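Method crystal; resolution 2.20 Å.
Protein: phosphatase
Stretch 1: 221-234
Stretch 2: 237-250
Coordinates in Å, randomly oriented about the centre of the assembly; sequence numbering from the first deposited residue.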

ATOM      1  N   MET A 221      -8.302   7.290  -3.645  1.00 18.69           N
ATOM      2  CA  MET A 221      -8.675   7.897  -2.366  1.00 18.13           C
ATOM      3  C   MET A 221      -9.303   9.279  -2.537  1.00 19.13           C
ATOM      4  O   MET A 221     -10.134   9.699  -1.732  1.00 18.26           O
ATOM      5  N   PHE A 222      -8.893   9.980  -3.589  1.00 18.80           N
ATOM      6  CA  PHE A 222      -9.402  11.312  -3.874  1.00 21.96           C
ATOM      7  C   PHE A 222     -10.918  11.383  -3.925  1.00 25.62           C
ATOM      8  O   PHE A 222     -11.520  12.358  -3.459  1.00 24.75           O
ATOM      9  N   GLU A 223     -11.528  10.350  -4.500  1.00 28.27           N
ATOM     10  CA  GLU A 223     -12.978  10.291  -4.644  1.00 32.42           C
ATOM     11  C   GLU A 223     -13.676  10.210  -3.296  1.00 30.63           C
ATOM     12  O   GLU A 223     -14.865  10.504  -3.185  1.00 33.24           O
ATOM     13  N   GLU A 224     -12.933   9.814  -2.272  1.00 27.07           N
ATOM     14  CA  GLU A 224     -13.478   9.683  -0.927  1.00 27.04           C
ATOM     15  C   GLU A 224     -13.102  10.826   0.027  1.00 26.48           C
ATOM     16  O   GLU A 224     -13.314  10.718   1.236  1.00 26.69           O
ATOM     17  N   ALA A 225     -12.550  11.917  -0.495  1.00 31.69           N
ATOM     18  CA  ALA A 225     -12.142  13.022   0.377  1.00 31.32           C
ATOM     19  C   ALA A 225     -12.731  14.379   0.011  1.00 29.39           C
ATOM     20  O   ALA A 225     -13.085  14.628  -1.145  1.00 31.30           O
ATOM     21  N   GLY A 226     -12.826  15.255   1.008  1.00 24.58           N
ATOM     22  CA  GLY A 226     -13.349  16.593   0.780  1.00 23.05           C
ATOM     23  C   GLY A 226     -12.287  17.541   0.239  1.00 21.22           C
ATOM     24  O   GLY A 226     -12.610  18.490  -0.462  1.00 21.51           O
ATOM     25  N   LEU A 227     -11.018  17.296   0.567  1.00 18.90           N
ATOM     26  CA  LEU A 227      -9.921  18.145   0.082  1.00 17.77           C
ATOM     27  C   LEU A 227      -8.829  17.259  -0.519  1.00 17.40           C
ATOM     28  O   LEU A 227      -8.426  16.277   0.098  1.00 15.45           O
ATOM     29  N   ARG A 228      -8.354  17.607  -1.714  1.00 15.33           N
ATOM     30  CA  ARG A 228      -7.332  16.794  -2.389  1.00 17.31           C
ATOM     31  C   ARG A 228      -5.997  17.506  -2.661  1.00 15.00           C
ATOM     32  O   ARG A 228      -5.939  18.490  -3.397  1.00 14.81           O
ATOM     33  N   VAL A 229      -4.925  16.974  -2.086  1.00 17.50           N
ATOM     34  CA  VAL A 229      -3.597  17.562  -2.234  1.00 15.77           C
ATOM     35  C   VAL A 229      -2.640  16.636  -2.975  1.00 15.08           C
ATOM     36  O   VAL A 229      -2.396  15.512  -2.543  1.00 15.29           O
ATOM     37  N   ALA A 230      -2.105  17.120  -4.091  1.00 14.13           N
ATOM     38  CA  ALA A 230      -1.150  16.361  -4.892  1.00 14.22           C
ATOM     39  C   ALA A 230       0.251  16.854  -4.572  1.00 14.35           C
ATOM     40  O   ALA A 230       0.463  18.052  -4.397  1.00 16.23           O
ATOM     41  N   MET A 231       1.203  15.934  -4.488  1.00 16.33           N
ATOM     42  CA  MET A 231       2.577  16.307  -4.217  1.00 18.36           C
ATOM     43  C   MET A 231       3.093  16.919  -5.516  1.00 19.33           C
ATOM     44  O   MET A 231       2.576  16.616  -6.593  1.00 21.16           O
ATOM     45  N   GLU A 232       4.087  17.800  -5.434  1.00 21.64           N
ATOM     46  CA  GLU A 232       4.627  18.396  -6.656  1.00 20.98           C
ATOM     47  C   GLU A 232       5.244  17.317  -7.564  1.00 21.19           C
ATOM     48  O   GLU A 232       5.306  17.476  -8.778  1.00 20.37           O
ATOM     49  N   ASN A 233       5.702  16.226  -6.970  1.00 20.36           N
ATOM     50  CA  ASN A 233       6.301  15.143  -7.738  1.00 22.94           C
ATOM     51  C   ASN A 233       5.247  14.165  -8.284  1.00 23.92           C
ATOM     52  O   ASN A 233       5.595  13.176  -8.919  1.00 24.47           O
ATOM     53  N   ALA A 234       3.967  14.447  -8.047  1.00 23.44           N
ATOM     54  CA  ALA A 234       2.888  13.567  -8.504  1.00 24.65           C
ATOM     55  C   ALA A 234       2.805  13.495 -10.019  1.00 26.69           C
ATOM     56  O   ALA A 234       3.238  14.416 -10.706  1.00 27.71           O
ATOM     57  N   LYS A 237      -1.685  13.280 -14.066  1.00 34.46           N
ATOM     58  CA  LYS A 237      -3.070  12.912 -13.821  1.00 33.46           C
ATOM     59  C   LYS A 237      -3.524  13.220 -12.387  1.00 30.68           C
ATOM     60  O   LYS A 237      -4.642  13.674 -12.177  1.00 30.24           O
ATOM     61  N   VAL A 238      -2.663  12.963 -11.409  1.00 25.69           N
ATOM     62  CA  VAL A 238      -3.001  13.214 -10.011  1.00 23.00           C
ATOM     63  C   VAL A 238      -3.136  14.699  -9.700  1.00 22.30           C
ATOM     64  O   VAL A 238      -4.046  15.109  -8.977  1.00 21.11           O
ATOM     65  N   LYS A 239      -2.238  15.506 -10.253  1.00 24.75           N
ATOM     66  CA  LYS A 239      -2.288  16.938 -10.013  1.00 25.67           C
ATOM     67  C   LYS A 239      -3.564  17.550 -10.569  1.00 26.21           C
ATOM     68  O   LYS A 239      -4.172  18.424  -9.943  1.00 25.96           O
ATOM     69  N   GLU A 240      -3.977  17.074 -11.740  1.00 23.32           N
ATOM     70  CA  GLU A 240      -5.175  17.587 -12.392  1.00 23.78           C
ATOM     71  C   GLU A 240      -6.457  17.204 -11.662  1.00 21.16           C
ATOM     72  O   GLU A 240      -7.500  17.806 -11.881  1.00 21.93           O
ATOM     73  N   ALA A 241      -6.379  16.208 -10.791  1.00 22.82           N
ATOM     74  CA  ALA A 241      -7.550  15.773 -10.035  1.00 21.88           C
ATOM     75  C   ALA A 241      -7.527  16.342  -8.625  1.00 20.56           C
ATOM     76  O   ALA A 241      -8.497  16.218  -7.884  1.00 20.78           O
ATOM     77  N   SER A 242      -6.412  16.961  -8.254  1.00 17.92           N
ATOM     78  CA  SER A 242      -6.271  17.520  -6.912  1.00 17.22           C
ATOM     79  C   SER A 242      -6.879  18.912  -6.829  1.00 17.37           C
ATOM     80  O   SER A 242      -7.297  19.484  -7.832  1.00 17.27           O
ATOM     81  N   ASP A 243      -6.905  19.454  -5.618  1.00 19.61           N
ATOM     82  CA  ASP A 243      -7.401  20.807  -5.393  1.00 18.37           C
ATOM     83  C   ASP A 243      -6.197  21.733  -5.289  1.00 19.24           C
ATOM     84  O   ASP A 243      -6.206  22.849  -5.810  1.00 18.87           O
ATOM     85  N   ILE A 244      -5.157  21.235  -4.626  1.00 18.36           N
ATOM     86  CA  ILE A 244      -3.935  21.998  -4.393  1.00 19.82           C
ATOM     87  C   ILE A 244      -2.723  21.116  -4.661  1.00 18.49           C
ATOM     88  O   ILE A 244      -2.732  19.930  -4.343  1.00 19.84           O
ATOM     89  N   VAL A 245      -1.681  21.692  -5.249  1.00 18.38           N
ATOM     90  CA  VAL A 245      -0.444  20.949  -5.489  1.00 20.02           C
ATOM     91  C   VAL A 245       0.617  21.625  -4.615  1.00 18.46           C
ATOM     92  O   VAL A 245       1.035  22.755  -4.859  1.00 18.92           O
ATOM     93  N   THR A 246       1.015  20.919  -3.572  1.00 16.47           N
ATOM     94  CA  THR A 246       1.979  21.426  -2.618  1.00 18.33           C
ATOM     95  C   THR A 246       3.397  21.199  -3.118  1.00 20.67           C
ATOM     96  O   THR A 246       3.619  20.977  -4.317  1.00 20.46           O
ATOM     97  N   LEU A 247       4.355  21.272  -2.204  1.00 24.27           N
ATOM     98  CA  LEU A 247       5.748  21.070  -2.553  1.00 25.41           C
ATOM     99  C   LEU A 247       6.031  19.587  -2.751  1.00 26.36           C
ATOM    100  O   LEU A 247       5.140  18.737  -2.676  1.00 24.80           O
ATOM    101  N   THR A 248       7.296  19.292  -2.988  1.00 17.49           N
ATOM    102  CA  THR A 248       7.765  17.940  -3.209  1.00 16.89           C
ATOM    103  C   THR A 248       7.860  17.158  -1.893  1.00 16.59           C
ATOM    104  O   THR A 248       7.852  17.744  -0.812  1.00 14.89           O
ATOM    105  N   ASN A 249       7.943  15.834  -1.984  1.00 23.49           N
ATOM    106  CA  ASN A 249       8.047  15.003  -0.792  1.00 25.34           C
ATOM    107  C   ASN A 249       9.449  15.071  -0.182  1.00 26.32           C
ATOM    108  O   ASN A 249       9.657  14.664   0.959  1.00 27.37           O
ATOM    109  N   ASN A 250      10.403  15.587  -0.948  1.00 28.23           N
ATOM    110  CA  ASN A 250      11.786  15.727  -0.492  1.00 30.78           C
ATOM    111  C   ASN A 250      11.917  16.967   0.366  1.00 33.41           C
ATOM    112  O   ASN A 250      12.864  17.119   1.137  1.00 35.29           O
TER

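The most unusual feature of this contact is the double engagement of Arg 228 with Asp 243, through backbone and side chain at once. Arg 228 N donates to Asp 243 OD2 (2.8 Å, 150° at the hydrogen), while Arg 228 O accepts from both Asp 243 N (2.6 Å) and Ile 244 N (3.1 Å). The arginine side chain (chi1 m, chi2 t, chi3 m) brings Arg 228 NE to 2.9 Å from Ala 241 O, a hydrogen bond near the guanidinium plane. Asp 243 (chi1 m) lies differently: its OD2 sits over one guanidinium face, and the salt bridge from Arg 228 NH2 to Asp 243 OD1, at 3.5 Å, is well out of plane, so it rests on charge alone. Water 1 donates to Gly 226 O (3.0 Å) and Asp 243 OD2 (2.9 Å), linking the stretches again.

Beyond this cluster the strands run parallel, and alternation divides their side chains. Val 229 (t) and Ile 244 (m) share one face; Val 229 CG1 meets Thr 246 CG2 at 3.7 Å. Ala 230 and Val 245 (p) share the other, where Ala 230 CB packs against Val 238 CG1 (3.7 Å) and Ser 242 CB (3.5 Å). Val 238 (t) points toward stretch 1, its CG1 also lying 3.7 Å from Ala 234 CB and 4.0 Å from Phe 222 CE1. Phe 222 (m) points in too, with Val 238 O at its ring edge, 3.6 Å from CE1.

At the far end, Lys 239 starts sideways, but its end comes nearer through chi1 m, chi2 t and a chi3 of -112° that lies between wells, and Lys 239 NZ donates to Glu 232 O at 2.8 Å. Asn 233 (p) likewise swings its end inward: its OD1 accepts from Asn 249 N at 3.1 Å, so a side chain here meets the opposing backbone.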

ATOM      1  CB  MET A 221      -7.458   8.006  -1.438  1.00 18.67           C
ATOM      2  CG  MET A 221      -6.934   6.651  -0.937  1.00 15.74           C
ATOM      3  SD  MET A 221      -5.749   6.739   0.427  1.00  6.68           S
ATOM      4  CE  MET A 221      -6.570   6.029   1.549  1.00 10.20           C
ATOM      5  CB  PHE A 222      -8.845  11.819  -5.204  1.00 22.83           C
ATOM      6  CG  PHE A 222      -7.503  12.481  -5.093  1.00 21.96           C
ATOM      7  CD1 PHE A 222      -6.972  13.166  -6.174  1.00 22.28           C
ATOM      8  CD2 PHE A 222      -6.779  12.434  -3.912  1.00 23.17           C
ATOM      9  CE1 PHE A 222      -5.743  13.794  -6.084  1.00 20.63           C
ATOM     10  CE2 PHE A 222      -5.547  13.060  -3.813  1.00 23.56           C
ATOM     11  CZ  PHE A 222      -5.031  13.742  -4.903  1.00 23.29           C
ATOM     12  CB  GLU A 223     -13.369   9.081  -5.496  1.00 66.01           C
ATOM     13  CG  GLU A 223     -12.398   8.778  -6.636  1.00 76.05           C
ATOM     14  CD  GLU A 223     -12.182   9.956  -7.573  1.00 82.28           C
ATOM     15  OE1 GLU A 223     -11.342   9.832  -8.490  1.00 86.35           O
ATOM     16  OE2 GLU A 223     -12.848  11.000  -7.401  1.00 85.34           O
ATOM     17  CB  GLU A 224     -13.005   8.365  -0.319  1.00 32.54           C
ATOM     18  CG  GLU A 224     -13.321   7.140  -1.163  1.00 36.71           C
ATOM     19  CD  GLU A 224     -14.801   7.017  -1.470  1.00 36.26           C
ATOM     20  OE1 GLU A 224     -15.611   7.140  -0.531  1.00 37.76           O
ATOM     21  OE2 GLU A 224     -15.154   6.794  -2.646  1.00 38.62           O
ATOM     22  CB  ALA A 225     -10.617  13.117   0.399  1.00 18.58           C
ATOM     23  CB  LEU A 227      -9.339  18.984   1.228  1.00 16.09           C
ATOM     24  CG  LEU A 227      -8.202  19.944   0.842  1.00 16.06           C
ATOM     25  CD1 LEU A 227      -8.701  20.929  -0.197  1.00 16.14           C
ATOM     26  CD2 LEU A 227      -7.698  20.686   2.079  1.00 17.62           C
ATOM     27  CB  ARG A 228      -7.910  16.251  -3.700  1.00 32.67           C
ATOM     28  CG  ARG A 228      -9.203  15.462  -3.492  1.00 40.24           C
ATOM     29  CD  ARG A 228      -9.791  14.974  -4.800  1.00 47.94           C
ATOM     30  NE  ARG A 228     -10.340  16.061  -5.601  1.00 53.90           N
ATOM     31  CZ  ARG A 228     -11.495  16.663  -5.347  1.00 57.93           C
ATOM     32  NH1 ARG A 228     -12.228  16.279  -4.309  1.00 59.67           N
ATOM     33  NH2 ARG A 228     -11.912  17.655  -6.129  1.00 59.08           N
ATOM     34  CB  VAL A 229      -2.963  17.879  -0.847  1.00 13.39           C
ATOM     35  CG1 VAL A 229      -1.666  18.670  -1.040  1.00 12.47           C
ATOM     36  CG2 VAL A 229      -3.944  18.660   0.022  1.00 10.65           C
ATOM     37  CB  ALA A 230      -1.428  16.561  -6.373  1.00  8.99           C
ATOM     38  CB  MET A 231       3.399  15.064  -3.831  1.00 13.73           C
ATOM     39  CG  MET A 231       2.942  14.397  -2.535  1.00 11.44           C
ATOM     40  SD  MET A 231       2.634  15.603  -1.185  1.00  3.40           S
ATOM     41  CE  MET A 231       2.984  14.889  -0.009  1.00  2.11           C
ATOM     42  CB  GLU A 232       5.685  19.455  -6.335  1.00 20.75           C
ATOM     43  CG  GLU A 232       6.279  20.069  -7.601  1.00 25.79           C
ATOM     44  CD  GLU A 232       7.279  21.192  -7.347  1.00 29.59           C
ATOM     45  OE1 GLU A 232       7.962  21.589  -8.320  1.00 31.13           O
ATOM     46  OE2 GLU A 232       7.378  21.684  -6.197  1.00 30.29           O
ATOM     47  CB  ASN A 233       7.305  14.388  -6.857  1.00 16.79           C
ATOM     48  CG  ASN A 233       6.791  14.185  -5.451  1.00 19.60           C
ATOM     49  OD1 ASN A 233       6.642  15.149  -4.692  1.00 21.84           O
ATOM     50  ND2 ASN A 233       6.497  12.936  -5.094  1.00 19.23           N
ATOM     51  CB  ALA A 234       1.554  14.046  -7.948  1.00 18.50           C
ATOM     52  CB  LYS A 237      -3.268  11.422 -14.125  1.00 47.43           C
ATOM     53  CG  LYS A 237      -4.718  11.010 -14.304  1.00 51.91           C
ATOM     54  CD  LYS A 237      -4.858   9.513 -14.536  1.00 54.30           C
ATOM     55  CE  LYS A 237      -6.323   9.131 -14.713  1.00 57.08           C
ATOM     56  NZ  LYS A 237      -6.535   7.655 -14.723  1.00 58.74           N
ATOM     57  CB  VAL A 238      -1.953  12.581  -9.061  1.00 19.78           C
ATOM     58  CG1 VAL A 238      -2.069  13.176  -7.645  1.00 18.30           C
ATOM     59  CG2 VAL A 238      -2.179  11.078  -8.998  1.00 16.33           C
ATOM     60  CB  LYS A 239      -1.067  17.615 -10.631  1.00 27.98           C
ATOM     61  CG  LYS A 239       0.233  17.122 -10.034  1.00 30.94           C
ATOM     62  CD  LYS A 239       1.354  18.129 -10.188  1.00 33.83           C
ATOM     63  CE  LYS A 239       2.411  17.633 -11.141  1.00 35.23           C
ATOM     64  NZ  LYS A 239       3.705  18.321 -10.891  1.00 38.76           N
ATOM     65  CB  GLU A 240      -5.229  17.095 -13.842  1.00 27.17           C
ATOM     66  CG  GLU A 240      -4.027  17.528 -14.659  1.00 31.88           C
ATOM     67  CD  GLU A 240      -4.070  17.023 -16.084  1.00 36.87           C
ATOM     68  OE1 GLU A 240      -4.250  15.800 -16.280  1.00 41.24           O
ATOM     69  OE2 GLU A 240      -3.912  17.844 -17.009  1.00 37.04           O
ATOM     70  CB  ALA A 241      -7.597  14.251  -9.968  1.00 12.38           C
ATOM     71  CB  SER A 242      -4.790  17.626  -6.538  1.00 15.51           C
ATOM     72  OG  SER A 242      -4.197  18.720  -7.230  1.00 15.62           O
ATOM     73  CB  ASP A 243      -8.187  20.883  -4.088  1.00 15.68           C
ATOM     74  CG  ASP A 243      -9.531  20.205  -4.187  1.00 15.44           C
ATOM     75  OD1 ASP A 243     -10.333  20.632  -5.045  1.00 14.71           O
ATOM     76  OD2 ASP A 243      -9.771  19.252  -3.414  1.00 15.74           O
ATOM     77  CB  ILE A 244      -3.828  22.455  -2.908  1.00 28.30           C
ATOM     78  CG1 ILE A 244      -5.107  23.179  -2.476  1.00 27.81           C
ATOM     79  CG2 ILE A 244      -2.603  23.351  -2.736  1.00 28.93           C
ATOM     80  CD1 ILE A 244      -5.353  24.492  -3.194  1.00 34.78           C
ATOM     81  CB  VAL A 245      -0.043  20.970  -6.983  1.00 22.59           C
ATOM     82  CG1 VAL A 245      -0.297  22.326  -7.561  1.00 28.37           C
ATOM     83  CG2 VAL A 245       1.437  20.588  -7.140  1.00 23.35           C
ATOM     84  CB  THR A 246       1.759  20.746  -1.243  1.00 16.63           C
ATOM     85  OG1 THR A 246       2.626  21.334  -0.261  1.00 17.73           O
ATOM     86  CG2 THR A 246       2.016  19.234  -1.332  1.00 12.75           C
ATOM     87  CB  LEU A 247       6.659  21.612  -1.452  1.00 31.06           C
ATOM     88  CG  LEU A 247       6.536  23.106  -1.139  1.00 34.26           C
ATOM     89  CD1 LEU A 247       7.524  23.476  -0.045  1.00 34.92           C
ATOM     90  CD2 LEU A 247       6.794  23.926  -2.399  1.00 34.78           C
ATOM     91  CB  THR A 248       9.136  18.019  -3.922  1.00 27.00           C
ATOM     92  OG1 THR A 248       9.038  17.408  -5.212  1.00 30.44           O
ATOM     93  CG2 THR A 248      10.220  17.385  -3.099  1.00 24.02           C
ATOM     94  CB  ASN A 249       7.684  13.541  -1.111  1.00 20.93           C
ATOM     95  CG  ASN A 249       8.682  12.872  -2.045  1.00 17.14           C
ATOM     96  OD1 ASN A 249       9.126  11.746  -1.794  1.00 19.89           O
ATOM     97  ND2 ASN A 249       9.030  13.553  -3.127  1.00 10.51           N
ATOM     98  CB  ASN A 250      12.725  15.810  -1.686  1.00 26.15           C
ATOM     99  CG  ASN A 250      12.888  14.477  -2.369  1.00 25.32           C
ATOM    100  OD1 ASN A 250      12.991  14.397  -3.594  1.00 26.62           O
ATOM    101  ND2 ASN A 250      12.920  13.414  -1.574  1.00 22.30           N
TER
HETATM  102  O   HOH W   1     -12.627  19.065  -3.442  1.00 48.52           O